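Local coordinates for quinonprotein alcohol dehydrogenase-like protein (Bacteroides thetaiotaomicron VPI-5482, PDB 4R5O) that is of unknown function but binds calcium and joins an immunoglobulin-like beta-sandwich domain to a seven-bladed beta-propeller, at residues L199-I205 / N220-F226; D346-K351 / A362-A367. All coordinates share one frame; numbering follows the deposited sequence.

Contact 1: residues L199-I205 / N220-F226; sequences LVTGDGI and NERLLCF
Two torsions bring Thr201 and Phe226 together. Thr201 turns OG1 between its backbone N and carbonyl carbon (chi1 55°), and Phe226 swings CG beside its own N (chi1 -52°). The Thr201 methyl then stands over the Phe226 ring. Thr201 CG2 lies 3.7 Å from the centroid of the Phe226 ring, almost on the ring normal, in a CH-pi contact. The hydroxyl of the same threonine accepts a nearly straight bond, Phe226 N to Thr201 OG1, 2.9 Å. One side chain thus holds both the ring and the backbone of Phe226. Ile205 CD1 meets Phe226 CZ at 3.7 Å, and Leu199 CD1 meets Phe226 CE2 at 3.9 Å. Both methyls approach the ring obliquely. Strands 197-201 and 204-209 form a hairpin in one four-stranded propeller blade. Residues 221-226 leave its last strand, 215-220, and lead to the next blade. They fold back over the hairpin turn through a type II turn from Glu221 to Leu224. Leu224 O accepts Gly204 N at 3.2 Å and takes a weak bond from Gly202 N. Glu221 N donates to Asp203 O at 3.0 Å. The Asp203 carboxylate turns to Arg206 in a salt bridge.

Contact 2: residues D346-K351 / A362-A367; sequences DGAIYK and APFIAA
Tyr350 lays one face of its ring over the backbone of Pro363. Pro363 CA sits 3.9 Å from the centroid of the Tyr350 ring, offset toward the rim, in a CH-pi contact. The two side chains run side by side and point the same way. Pro363 CG reaches Tyr350 CZ at 3.7 Å. The Tyr350 ring also stacks on Phe316. Next along the strand, Lys351 crosses Phe364 obliquely. Lys351 CB packs on Phe364 CB at 3.6 Å. Extended chi1 (179°) and chi2 carry Lys351 CD over one face of the Phe364 ring; the bend at chi3 then turns CE and NZ toward Phe364 CD1 and CE1. Ile349 CG2 lies at the edge of that ring, 4.4 Å from Phe364 CD2. Ile349 CB faces Ile365 CB, and both side chains pack against Leu386 of strand 386-392. Ala367 CB rests against Ala348 CB, 3.9 Å away.

The backbones are joined by three hydrogen bonds. Ile349 N donates to Ile365 O at 2.8 Å, almost straight. Ile349 O is gripped twice, by Phe364 N at 2.7 Å and by Ile365 N at 3.1 Å. The first donor lies in the carbonyl plane; the second is tilted from it. The connection after strand 349-353 thus returns as a short antiparallel partner along this edge of a propeller blade. Two residues, Phe364 and Ile365, set opposite the single Ile349 form a classic beta bulge.

Contact 1 and contact 2 lie in different blades of the propeller, with centres 34 Å apart. Their nearest atoms are about 23 Å apart, so they do not touch. They follow in series along the chain. In each, the connection leaving the last strand of one blade turns back on that blade before entering the next. Neither contact binds calcium directly. The Leu199 side chain of contact 1 is about 13 Å from a calcium ion, and the Lys351 side chain of contact 2 is about 12 Å from one. The calcium ligands Asp356 and Asp358 lie in the connection between the two segments of contact 2.

Contact 1: residues L199-I205 / N220-F226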
ATOM      1  N   LEU A 199      16.787  -1.909  -2.529  1.00 35.06           N
ATOM      2  CA  LEU A 199      17.531  -0.706  -2.945  1.00 34.49           C
ATOM      3  C   LEU A 199      16.694   0.515  -2.760  1.00 36.91           C
ATOM      4  O   LEU A 199      15.516   0.495  -3.100  1.00 37.79           O
ATOM      5  CB  LEU A 199      18.016  -0.740  -4.407  1.00 34.76           C
ATOM      6  CG  LEU A 199      18.926  -1.822  -4.915  1.00 40.00           C
ATOM      7  CD1 LEU A 199      19.034  -1.685  -6.433  1.00 40.88           C
ATOM      8  CD2 LEU A 199      20.329  -1.795  -4.239  1.00 40.57           C
ATOM      9  N   VAL A 200      17.285   1.577  -2.233  1.00 32.44           N
ATOM     10  CA  VAL A 200      16.619   2.865  -2.084  1.00 31.20           C
ATOM     11  C   VAL A 200      17.436   3.855  -2.909  1.00 34.05           C
ATOM     12  O   VAL A 200      18.653   3.964  -2.736  1.00 33.23           O
ATOM     13  CB  VAL A 200      16.414   3.293  -0.604  1.00 34.94           C
ATOM     14  CG1 VAL A 200      15.927   4.745  -0.518  1.00 34.95           C
ATOM     15  CG2 VAL A 200      15.462   2.332   0.143  1.00 33.28           C
ATOM     16  N   THR A 201      16.786   4.494  -3.877  1.00 30.80           N
ATOM     17  CA  THR A 201      17.443   5.441  -4.786  1.00 30.15           C
ATOM     18  C   THR A 201      16.720   6.809  -4.684  1.00 35.25           C
ATOM     19  O   THR A 201      15.601   6.908  -4.143  1.00 34.99           O
ATOM     20  CB  THR A 201      17.465   4.867  -6.219  1.00 37.57           C
ATOM     21  OG1 THR A 201      16.141   4.545  -6.620  1.00 33.52           O
ATOM     22  CG2 THR A 201      18.321   3.571  -6.336  1.00 39.41           C
ATOM     23  N   GLY A 202      17.394   7.847  -5.162  1.00 31.75           N
ATOM     24  CA  GLY A 202      16.931   9.229  -5.112  1.00 32.42           C
ATOM     25  C   GLY A 202      18.079  10.222  -5.119  1.00 38.85           C
ATOM     26  O   GLY A 202      17.969  11.294  -5.717  1.00 39.14           O
ATOM     27  N   ASP A 203      19.206   9.845  -4.480  1.00 38.38           N
ATOM     28  CA  ASP A 203      20.462  10.601  -4.372  1.00 38.65           C
ATOM     29  C   ASP A 203      21.648   9.724  -4.772  1.00 47.47           C
ATOM     30  O   ASP A 203      22.797  10.010  -4.421  1.00 49.67           O
ATOM     31  CB  ASP A 203      20.634  11.119  -2.936  1.00 39.83           C
ATOM     32  CG  ASP A 203      20.720  10.082  -1.824  1.00 52.49           C
ATOM     33  OD1 ASP A 203      20.632   8.856  -2.129  1.00 52.61           O
ATOM     34  OD2 ASP A 203      20.850  10.490  -0.649  1.00 57.01           O
ATOM     35  N   GLY A 204      21.345   8.667  -5.522  1.00 44.57           N
ATOM     36  CA  GLY A 204      22.285   7.645  -5.972  1.00 43.32           C
ATOM     37  C   GLY A 204      21.682   6.294  -5.660  1.00 44.12           C
ATOM     38  O   GLY A 204      20.477   6.126  -5.837  1.00 43.35           O
ATOM     39  N   ILE A 205      22.481   5.337  -5.157  1.00 38.93           N
ATOM     40  CA  ILE A 205      21.998   3.983  -4.831  1.00 37.21           C
ATOM     41  C   ILE A 205      22.396   3.610  -3.405  1.00 41.27           C
ATOM     42  O   ILE A 205      23.579   3.656  -3.034  1.00 39.22           O
ATOM     43  CB  ILE A 205      22.512   2.889  -5.824  1.00 38.62           C
ATOM     44  CG1 ILE A 205      22.248   3.284  -7.291  1.00 38.85           C
ATOM     45  CG2 ILE A 205      21.929   1.502  -5.473  1.00 36.39           C
ATOM     46  CD1 ILE A 205      22.977   2.485  -8.275  1.00 45.68           C
ATOM     47  N   ASN A 220      26.774   7.532  -5.028  1.00 46.50           N
ATOM     48  CA  ASN A 220      26.351   8.861  -4.613  1.00 47.67           C
ATOM     49  C   ASN A 220      26.310   9.727  -5.866  1.00 52.72           C
ATOM     50  O   ASN A 220      27.348  10.111  -6.392  1.00 53.39           O
ATOM     51  CB  ASN A 220      27.300   9.378  -3.522  1.00 51.30           C
ATOM     52  CG  ASN A 220      26.920  10.652  -2.840  1.00 91.52           C
ATOM     53  OD1 ASN A 220      26.175  11.491  -3.366  1.00 95.47           O
ATOM     54  ND2 ASN A 220      27.445  10.824  -1.634  1.00 84.88           N
ATOM     55  N   GLU A 221      25.099   9.936  -6.402  1.00 49.23           N
ATOM     56  CA  GLU A 221      24.851  10.715  -7.612  1.00 48.83           C
ATOM     57  C   GLU A 221      23.587  11.504  -7.414  1.00 53.94           C
ATOM     58  O   GLU A 221      22.523  10.921  -7.287  1.00 53.19           O
ATOM     59  CB  GLU A 221      24.775   9.810  -8.856  1.00 49.76           C
ATOM     60  CG  GLU A 221      24.615  10.556 -10.174  1.00 54.29           C
ATOM     61  CD  GLU A 221      24.622   9.691 -11.421  1.00 68.63           C
ATOM     62  OE1 GLU A 221      25.457   8.763 -11.510  1.00 53.98           O
ATOM     63  OE2 GLU A 221      23.852  10.005 -12.356  1.00 68.26           O
ATOM     64  N   ARG A 222      23.716  12.836  -7.354  1.00 53.79           N
ATOM     65  CA  ARG A 222      22.630  13.785  -7.140  1.00 54.21           C
ATOM     66  C   ARG A 222      21.495  13.534  -8.129  1.00 56.51           C
ATOM     67  O   ARG A 222      21.735  13.425  -9.337  1.00 56.44           O
ATOM     68  CB  ARG A 222      23.155  15.234  -7.282  1.00 57.43           C
ATOM     69  CG  ARG A 222      22.189  16.292  -6.739  1.00 74.30           C
ATOM     70  CD  ARG A 222      22.716  17.714  -6.846  1.00 88.88           C
ATOM     71  NE  ARG A 222      22.778  18.188  -8.231  1.00105.58           N
ATOM     72  CZ  ARG A 222      21.821  18.897  -8.830  1.00125.23           C
ATOM     73  NH1 ARG A 222      20.722  19.242  -8.166  1.00108.99           N
ATOM     74  NH2 ARG A 222      21.963  19.275 -10.094  1.00116.54           N
ATOM     75  N   LEU A 223      20.271  13.380  -7.591  1.00 51.00           N
ATOM     76  CA  LEU A 223      19.023  13.177  -8.334  1.00 49.56           C
ATOM     77  C   LEU A 223      18.965  11.796  -9.060  1.00 47.61           C
ATOM     78  O   LEU A 223      18.022  11.576  -9.833  1.00 45.62           O
ATOM     79  CB  LEU A 223      18.804  14.309  -9.385  1.00 50.32           C
ATOM     80  CG  LEU A 223      18.746  15.749  -8.856  1.00 56.06           C
ATOM     81  CD1 LEU A 223      18.677  16.728  -9.987  1.00 56.92           C
ATOM     82  CD2 LEU A 223      17.580  15.958  -7.877  1.00 57.66           C
ATOM     83  N   LEU A 224      19.923  10.869  -8.814  1.00 40.37           N
ATOM     84  CA  LEU A 224      19.826   9.540  -9.451  1.00 38.50           C
ATOM     85  C   LEU A 224      18.757   8.744  -8.707  1.00 43.79           C
ATOM     86  O   LEU A 224      18.914   8.444  -7.528  1.00 44.74           O
ATOM     87  CB  LEU A 224      21.170   8.772  -9.521  1.00 37.67           C
ATOM     88  CG  LEU A 224      21.114   7.279  -9.964  1.00 40.08           C
ATOM     89  CD1 LEU A 224      20.553   7.130 -11.346  1.00 41.07           C
ATOM     90  CD2 LEU A 224      22.464   6.632  -9.885  1.00 36.97           C
ATOM     91  N   CYS A 225      17.683   8.417  -9.406  1.00 40.60           N
ATOM     92  CA  CYS A 225      16.529   7.747  -8.864  1.00 40.35           C
ATOM     93  C   CYS A 225      16.017   6.669  -9.820  1.00 43.45           C
ATOM     94  O   CYS A 225      15.872   6.928 -11.015  1.00 41.82           O
ATOM     95  CB  CYS A 225      15.433   8.778  -8.575  1.00 40.99           C
ATOM     96  SG  CYS A 225      13.992   8.091  -7.723  1.00 45.03           S
ATOM     97  N   PHE A 226      15.677   5.478  -9.284  1.00 39.40           N
ATOM     98  CA  PHE A 226      15.021   4.472 -10.112  1.00 38.06           C
ATOM     99  C   PHE A 226      13.537   4.684  -9.904  1.00 40.96           C
ATOM    100  O   PHE A 226      12.975   4.152  -8.940  1.00 40.42           O
ATOM    101  CB  PHE A 226      15.463   3.006  -9.835  1.00 39.13           C
ATOM    102  CG  PHE A 226      16.918   2.591  -9.816  1.00 40.07           C
ATOM    103  CD1 PHE A 226      17.916   3.443 -10.291  1.00 42.03           C
ATOM    104  CD2 PHE A 226      17.291   1.327  -9.357  1.00 40.84           C
ATOM    105  CE1 PHE A 226      19.267   3.070 -10.239  1.00 42.14           C
ATOM    106  CE2 PHE A 226      18.638   0.928  -9.362  1.00 43.50           C
ATOM    107  CZ  PHE A 226      19.620   1.816  -9.772  1.00 42.13           C
TER

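Contact 2: residues D346-K351 / A362-A367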
ATOM      1  N   ASP A 346      -4.436  10.456 -23.558  1.00 61.46           N
ATOM      2  CA  ASP A 346      -5.827  10.951 -23.545  1.00 62.44           C
ATOM      3  C   ASP A 346      -6.682  10.279 -22.427  1.00 67.74           C
ATOM      4  O   ASP A 346      -7.789  10.745 -22.126  1.00 69.80           O
ATOM      5  CB  ASP A 346      -6.526  10.756 -24.914  1.00 65.91           C
ATOM      6  CG  ASP A 346      -6.148   9.537 -25.756  1.00 89.13           C
ATOM      7  OD1 ASP A 346      -4.925   9.354 -26.038  1.00 91.46           O
ATOM      8  OD2 ASP A 346      -7.073   8.886 -26.308  1.00 97.62           O
ATOM      9  N   GLY A 347      -6.149   9.239 -21.799  1.00 63.01           N
ATOM     10  CA  GLY A 347      -6.858   8.540 -20.733  1.00 61.27           C
ATOM     11  C   GLY A 347      -7.584   7.297 -21.203  1.00 62.64           C
ATOM     12  O   GLY A 347      -8.505   6.829 -20.534  1.00 62.01           O
ATOM     13  N   ALA A 348      -7.182   6.767 -22.374  1.00 58.43           N
ATOM     14  CA  ALA A 348      -7.704   5.527 -22.958  1.00 56.73           C
ATOM     15  C   ALA A 348      -6.815   4.355 -22.535  1.00 57.57           C
ATOM     16  O   ALA A 348      -5.633   4.549 -22.241  1.00 55.55           O
ATOM     17  CB  ALA A 348      -7.791   5.626 -24.483  1.00 57.27           C
ATOM     18  N   ILE A 349      -7.384   3.153 -22.476  1.00 51.87           N
ATOM     19  CA  ILE A 349      -6.649   1.962 -22.103  1.00 49.59           C
ATOM     20  C   ILE A 349      -6.627   1.090 -23.315  1.00 53.42           C
ATOM     21  O   ILE A 349      -7.640   0.925 -23.995  1.00 55.29           O
ATOM     22  CB  ILE A 349      -7.259   1.282 -20.838  1.00 51.85           C
ATOM     23  CG1 ILE A 349      -7.028   2.199 -19.610  1.00 51.49           C
ATOM     24  CG2 ILE A 349      -6.672  -0.123 -20.562  1.00 50.27           C
ATOM     25  CD1 ILE A 349      -7.977   2.037 -18.562  1.00 55.50           C
ATOM     26  N   TYR A 350      -5.433   0.607 -23.625  1.00 47.71           N
ATOM     27  CA  TYR A 350      -5.153  -0.324 -24.691  1.00 46.53           C
ATOM     28  C   TYR A 350      -4.823  -1.674 -24.089  1.00 49.13           C
ATOM     29  O   TYR A 350      -4.136  -1.741 -23.071  1.00 48.41           O
ATOM     30  CB  TYR A 350      -4.016   0.200 -25.568  1.00 46.80           C
ATOM     31  CG  TYR A 350      -4.417   1.366 -26.442  1.00 48.68           C
ATOM     32  CD1 TYR A 350      -4.423   2.668 -25.945  1.00 50.46           C
ATOM     33  CD2 TYR A 350      -4.778   1.174 -27.771  1.00 50.03           C
ATOM     34  CE1 TYR A 350      -4.810   3.744 -26.740  1.00 51.28           C
ATOM     35  CE2 TYR A 350      -5.153   2.247 -28.581  1.00 51.63           C
ATOM     36  CZ  TYR A 350      -5.165   3.532 -28.060  1.00 57.45           C
ATOM     37  OH  TYR A 350      -5.511   4.610 -28.847  1.00 58.75           O
ATOM     38  N   LYS A 351      -5.380  -2.737 -24.673  1.00 46.51           N
ATOM     39  CA  LYS A 351      -5.111  -4.125 -24.285  1.00 45.99           C
ATOM     40  C   LYS A 351      -4.201  -4.715 -25.340  1.00 52.45           C
ATOM     41  O   LYS A 351      -4.675  -5.081 -26.420  1.00 53.10           O
ATOM     42  CB  LYS A 351      -6.405  -4.941 -24.100  1.00 47.18           C
ATOM     43  CG  LYS A 351      -6.145  -6.388 -23.732  1.00 51.02           C
ATOM     44  CD  LYS A 351      -7.393  -7.194 -23.379  1.00 56.86           C
ATOM     45  CE  LYS A 351      -8.250  -7.630 -24.530  1.00 64.54           C
ATOM     46  NZ  LYS A 351      -9.402  -8.430 -24.041  1.00 76.26           N
ATOM     47  N   ALA A 362      -7.056   0.105 -31.729  1.00 59.89           N
ATOM     48  CA  ALA A 362      -8.148   0.801 -31.035  1.00 57.78           C
ATOM     49  C   ALA A 362      -8.088   0.548 -29.527  1.00 61.91           C
ATOM     50  O   ALA A 362      -7.649  -0.537 -29.129  1.00 61.04           O
ATOM     51  CB  ALA A 362      -9.490   0.350 -31.590  1.00 58.35           C
ATOM     52  N   PRO A 363      -8.536   1.514 -28.659  1.00 58.91           N
ATOM     53  CA  PRO A 363      -8.512   1.266 -27.207  1.00 57.16           C
ATOM     54  C   PRO A 363      -9.461   0.169 -26.786  1.00 58.93           C
ATOM     55  O   PRO A 363     -10.466  -0.073 -27.454  1.00 59.54           O
ATOM     56  CB  PRO A 363      -8.970   2.599 -26.594  1.00 58.92           C
ATOM     57  CG  PRO A 363      -8.888   3.586 -27.654  1.00 64.17           C
ATOM     58  CD  PRO A 363      -9.082   2.854 -28.945  1.00 60.95           C
ATOM     59  N   PHE A 364      -9.119  -0.504 -25.688  1.00 52.86           N
ATOM     60  CA  PHE A 364      -9.946  -1.523 -25.065  1.00 52.76           C
ATOM     61  C   PHE A 364     -11.028  -0.814 -24.261  1.00 57.32           C
ATOM     62  O   PHE A 364     -12.196  -1.222 -24.284  1.00 57.08           O
ATOM     63  CB  PHE A 364      -9.076  -2.460 -24.208  1.00 53.57           C
ATOM     64  CG  PHE A 364      -9.807  -3.302 -23.191  1.00 54.20           C
ATOM     65  CD1 PHE A 364     -10.650  -4.333 -23.594  1.00 56.34           C
ATOM     66  CD2 PHE A 364      -9.590  -3.116 -21.832  1.00 54.16           C
ATOM     67  CE1 PHE A 364     -11.318  -5.111 -22.650  1.00 56.92           C
ATOM     68  CE2 PHE A 364     -10.259  -3.900 -20.888  1.00 56.37           C
ATOM     69  CZ  PHE A 364     -11.114  -4.892 -21.304  1.00 54.99           C
ATOM     70  N   ILE A 365     -10.614   0.270 -23.561  1.00 53.50           N
ATOM     71  CA  ILE A 365     -11.456   1.174 -22.791  1.00 53.31           C
ATOM     72  C   ILE A 365     -11.193   2.575 -23.326  1.00 58.17           C
ATOM     73  O   ILE A 365     -10.070   3.065 -23.251  1.00 57.66           O
ATOM     74  CB  ILE A 365     -11.245   1.051 -21.262  1.00 55.31           C
ATOM     75  CG1 ILE A 365     -11.593  -0.370 -20.791  1.00 54.90           C
ATOM     76  CG2 ILE A 365     -12.098   2.093 -20.522  1.00 56.09           C
ATOM     77  CD1 ILE A 365     -11.082  -0.700 -19.440  1.00 61.62           C
ATOM     78  N   ALA A 366     -12.226   3.186 -23.909  1.00 56.80           N
ATOM     79  CA  ALA A 366     -12.184   4.525 -24.487  1.00 57.66           C
ATOM     80  C   ALA A 366     -11.949   5.599 -23.422  1.00 61.75           C
ATOM     81  O   ALA A 366     -12.323   5.430 -22.259  1.00 62.46           O
ATOM     82  CB  ALA A 366     -13.485   4.810 -25.213  1.00 59.19           C
ATOM     83  N   ALA A 367     -11.334   6.705 -23.836  1.00 56.99           N
ATOM     84  CA  ALA A 367     -11.101   7.849 -22.969  1.00 56.16           C
ATOM     85  C   ALA A 367     -12.398   8.646 -22.764  1.00 61.85           C
ATOM     86  O   ALA A 367     -13.292   8.595 -23.614  1.00 63.04           O
ATOM     87  CB  ALA A 367     -10.023   8.734 -23.581  1.00 56.43           C
TER